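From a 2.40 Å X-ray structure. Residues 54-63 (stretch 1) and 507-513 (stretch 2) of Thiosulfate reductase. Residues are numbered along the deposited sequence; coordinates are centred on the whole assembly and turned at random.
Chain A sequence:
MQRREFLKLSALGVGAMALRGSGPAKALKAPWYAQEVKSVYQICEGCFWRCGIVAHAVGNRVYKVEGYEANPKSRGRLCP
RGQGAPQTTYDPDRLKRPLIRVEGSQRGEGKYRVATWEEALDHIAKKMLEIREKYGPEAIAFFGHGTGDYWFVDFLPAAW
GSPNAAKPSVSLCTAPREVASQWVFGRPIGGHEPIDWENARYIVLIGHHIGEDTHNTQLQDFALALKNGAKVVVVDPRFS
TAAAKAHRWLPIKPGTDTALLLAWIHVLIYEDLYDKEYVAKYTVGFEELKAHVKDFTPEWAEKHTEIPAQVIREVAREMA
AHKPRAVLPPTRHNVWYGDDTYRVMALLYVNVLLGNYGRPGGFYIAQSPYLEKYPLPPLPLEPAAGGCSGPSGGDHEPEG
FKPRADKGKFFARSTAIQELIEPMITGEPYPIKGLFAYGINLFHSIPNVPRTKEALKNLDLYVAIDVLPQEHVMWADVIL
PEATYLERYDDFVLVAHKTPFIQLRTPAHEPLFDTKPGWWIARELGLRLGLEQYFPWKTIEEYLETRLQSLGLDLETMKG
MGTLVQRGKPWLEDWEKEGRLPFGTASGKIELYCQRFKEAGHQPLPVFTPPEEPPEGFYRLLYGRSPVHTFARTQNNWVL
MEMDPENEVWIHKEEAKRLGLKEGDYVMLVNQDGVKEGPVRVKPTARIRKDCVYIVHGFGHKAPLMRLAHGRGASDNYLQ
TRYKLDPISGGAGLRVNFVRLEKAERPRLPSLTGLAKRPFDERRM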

# COMPACT_ATOMS: atom_id res chain seq x y z
N VAL A 54 9.44 15.59 -35.92
CA VAL A 54 8.66 15.49 -37.16
C VAL A 54 7.48 16.47 -36.91
O VAL A 54 6.92 16.43 -35.81
CB VAL A 54 8.06 14.08 -37.43
CG1 VAL A 54 7.15 14.13 -38.68
CG2 VAL A 54 9.18 13.04 -37.60
N ALA A 55 7.13 17.32 -37.87
CA ALA A 55 5.99 18.24 -37.72
C ALA A 55 4.87 17.81 -38.67
O ALA A 55 5.12 17.58 -39.86
CB ALA A 55 6.39 19.72 -38.02
N HIS A 56 3.66 17.70 -38.13
CA HIS A 56 2.48 17.30 -38.87
C HIS A 56 1.60 18.53 -39.15
O HIS A 56 0.97 19.07 -38.24
CB HIS A 56 1.67 16.23 -38.08
CG HIS A 56 2.44 15.02 -37.68
ND1 HIS A 56 2.92 14.11 -38.57
CD2 HIS A 56 2.82 14.57 -36.47
CE1 HIS A 56 3.56 13.15 -37.94
NE2 HIS A 56 3.51 13.41 -36.65
N ALA A 57 1.58 18.97 -40.41
CA ALA A 57 0.74 20.08 -40.82
C ALA A 57 -0.44 19.61 -41.69
O ALA A 57 -0.37 18.55 -42.33
CB ALA A 57 1.57 21.16 -41.59
N VAL A 58 -1.52 20.39 -41.66
CA VAL A 58 -2.74 20.22 -42.48
C VAL A 58 -2.94 21.66 -43.04
O VAL A 58 -3.43 22.54 -42.34
CB VAL A 58 -4.02 19.81 -41.63
CG1 VAL A 58 -5.30 20.00 -42.49
CG2 VAL A 58 -3.89 18.35 -41.15
N GLY A 59 -2.56 21.91 -44.28
CA GLY A 59 -2.65 23.25 -44.79
C GLY A 59 -1.58 24.10 -44.10
O GLY A 59 -0.48 23.59 -43.82
N ASN A 60 -1.89 25.36 -43.77
CA ASN A 60 -0.95 26.28 -43.12
C ASN A 60 -0.90 26.20 -41.60
O ASN A 60 -0.82 27.23 -40.93
CB ASN A 60 -1.27 27.74 -43.53
CG ASN A 60 -0.55 28.17 -44.80
OD1 ASN A 60 -0.80 29.26 -45.34
ND2 ASN A 60 0.36 27.33 -45.26
N ARG A 61 -0.91 25.00 -41.04
CA ARG A 61 -0.90 24.89 -39.59
C ARG A 61 -0.41 23.55 -39.02
O ARG A 61 -0.92 22.48 -39.36
CB ARG A 61 -2.30 25.22 -39.05
CG ARG A 61 -2.58 24.74 -37.63
CD ARG A 61 -2.69 25.85 -36.58
NE ARG A 61 -3.26 25.32 -35.35
CZ ARG A 61 -4.44 25.66 -34.82
NH1 ARG A 61 -5.20 26.55 -35.43
NH2 ARG A 61 -4.86 25.06 -33.71
N VAL A 62 0.60 23.65 -38.16
CA VAL A 62 1.21 22.50 -37.49
C VAL A 62 0.37 22.11 -36.24
O VAL A 62 0.39 22.81 -35.21
CB VAL A 62 2.70 22.84 -37.09
CG1 VAL A 62 3.29 21.72 -36.21
CG2 VAL A 62 3.56 23.04 -38.37
N TYR A 63 -0.39 21.02 -36.33
CA TYR A 63 -1.25 20.52 -35.25
C TYR A 63 -0.57 19.65 -34.19
O TYR A 63 -0.98 19.63 -33.01
CB TYR A 63 -2.45 19.73 -35.83
CG TYR A 63 -3.55 20.60 -36.40
CD1 TYR A 63 -3.63 20.84 -37.77
CD2 TYR A 63 -4.46 21.23 -35.55
CE1 TYR A 63 -4.61 21.71 -38.30
CE2 TYR A 63 -5.44 22.10 -36.06
CZ TYR A 63 -5.51 22.33 -37.44
OH TYR A 63 -6.45 23.19 -37.95
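Stretch 2 (507-513) PAHEPLF

Stretch 1 is a strand, residues 54-57, that turns through a loop and returns as a second strand beginning at Val62. Two backbone hydrogen bonds tie the arms of this hairpin: Tyr63 N to His56 O at 3.0 Å, and Val58 N to Arg61 O at 3.2 Å. A weak bond from Arg61 N to Gly59 O, 3.1 Å, spans the turn. Gly59 has a positive phi of 71°, a value that favours glycine.

Stretch 2 has no regular helix or strand. It is extended from His509 to Leu512; Ala508 (-94/-18) and Phe513 (61/-130) depart from this. It passes the hairpin with Ala508 near Ala57 (CA to CA 6.6 Å) and His509 near Asn60 (CA to CA 5.7 Å), so the register rises in both stretches together. Pro507, Pro511 and Phe513 stay out of reach. No hydrogen bond joins the two stretches, so the contact rests on packing.

Alternation along the first strand sets which side chains meet stretch 2. Ala55 and Ala57 point toward it, while His56 points away and its ND1 is hydrogen-bonded elsewhere in the structure. Ala508 points toward the hairpin and fits among small groups. Its CB lies 4.3 Å from Ala55 CB and 3.7 Å from Val62 CG2. Its carbonyl O is 4.1 Å from Ala57 CB. Val62 is a t rotamer, chi1 172°; its CA-to-CB bond runs sideways, yet CG2 reaches the Ala508 methyl.

His509 takes the p rotamer, chi1 75°, and its ring lies against the turn. Asn60 O sits over one face of the ring. Arg61 N approaches obliquely, 3.9 Å from His509 ND1, and this is not a hydrogen bond. Val62 CG2 is also oblique, 4.4 Å from the same ND1. The contact buries His509 ND1 without a polar partner in the model.

Asn60 has the most area covered in stretch 1. Its CA-to-CB bond points sideways, but an m rotamer, chi1 -88°, brings its amide nearer to stretch 2. Asn60 ND2 lies 3.5 Å from His509 CB. Asn60 OD1 lies 4.2 Å from Leu512 CD1 and 3.6 Å from Glu510 OE2. The last pair are two oxygens, and no hydrogen bond is assigned between them. Glu510 is exposed, with chi1 at 27° and chi2 at 115°, both between wells; its CA-to-CB bond is sideways, but its end comes nearer. Leu512 points toward the turn with chi1 -89° (m) and an off-well chi2 of 17°. Arg61 points away.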

# COMPACT_ATOMS: atom_id res chain seq x y z
N PRO A 507 11.02 23.95 -44.02
CA PRO A 507 9.73 24.58 -43.65
C PRO A 507 8.58 23.54 -43.61
O PRO A 507 8.58 22.59 -44.40
CB PRO A 507 9.48 25.61 -44.74
CG PRO A 507 10.85 25.95 -45.32
CD PRO A 507 11.78 24.79 -44.96
N ALA A 508 7.62 23.73 -42.71
CA ALA A 508 6.43 22.87 -42.67
C ALA A 508 5.33 23.58 -43.51
O ALA A 508 4.37 22.94 -43.95
CB ALA A 508 5.94 22.64 -41.20
N HIS A 509 5.51 24.88 -43.74
CA HIS A 509 4.59 25.74 -44.53
C HIS A 509 5.22 27.14 -44.67
O HIS A 509 6.15 27.43 -43.92
CB HIS A 509 3.16 25.80 -43.86
CG HIS A 509 3.05 26.64 -42.63
ND1 HIS A 509 2.76 26.13 -41.40
CD2 HIS A 509 3.11 27.97 -42.45
CE1 HIS A 509 2.65 27.10 -40.51
NE2 HIS A 509 2.87 28.24 -41.13
N GLU A 510 4.76 27.99 -45.59
CA GLU A 510 5.34 29.34 -45.76
C GLU A 510 5.02 30.38 -44.71
O GLU A 510 3.92 30.36 -44.12
CB GLU A 510 5.04 29.99 -47.14
CG GLU A 510 3.75 29.54 -47.87
CD GLU A 510 2.66 30.65 -48.05
OE1 GLU A 510 3.03 31.81 -48.36
OE2 GLU A 510 1.45 30.31 -47.91
N PRO A 511 5.99 31.31 -44.45
CA PRO A 511 5.83 32.38 -43.46
C PRO A 511 4.42 33.02 -43.50
O PRO A 511 3.75 33.00 -44.54
CB PRO A 511 6.94 33.35 -43.83
CG PRO A 511 8.07 32.47 -44.32
CD PRO A 511 7.34 31.29 -45.02
N LEU A 512 3.97 33.60 -42.40
CA LEU A 512 2.65 34.22 -42.35
C LEU A 512 2.72 35.75 -42.31
O LEU A 512 3.73 36.32 -41.87
CB LEU A 512 1.83 33.61 -41.15
CG LEU A 512 0.94 32.33 -41.29
CD1 LEU A 512 1.31 31.56 -42.57
CD2 LEU A 512 1.02 31.41 -40.05
N PHE A 513 1.71 36.45 -42.84
CA PHE A 513 1.70 37.91 -42.80
C PHE A 513 2.91 38.49 -43.57
O PHE A 513 3.16 38.11 -44.72
CB PHE A 513 1.78 38.35 -41.32
CG PHE A 513 0.75 37.68 -40.41
CD1 PHE A 513 1.13 36.74 -39.43
CD2 PHE A 513 -0.61 37.95 -40.56
CE1 PHE A 513 0.16 36.09 -38.60
CE2 PHE A 513 -1.60 37.34 -39.76
CZ PHE A 513 -1.21 36.40 -38.78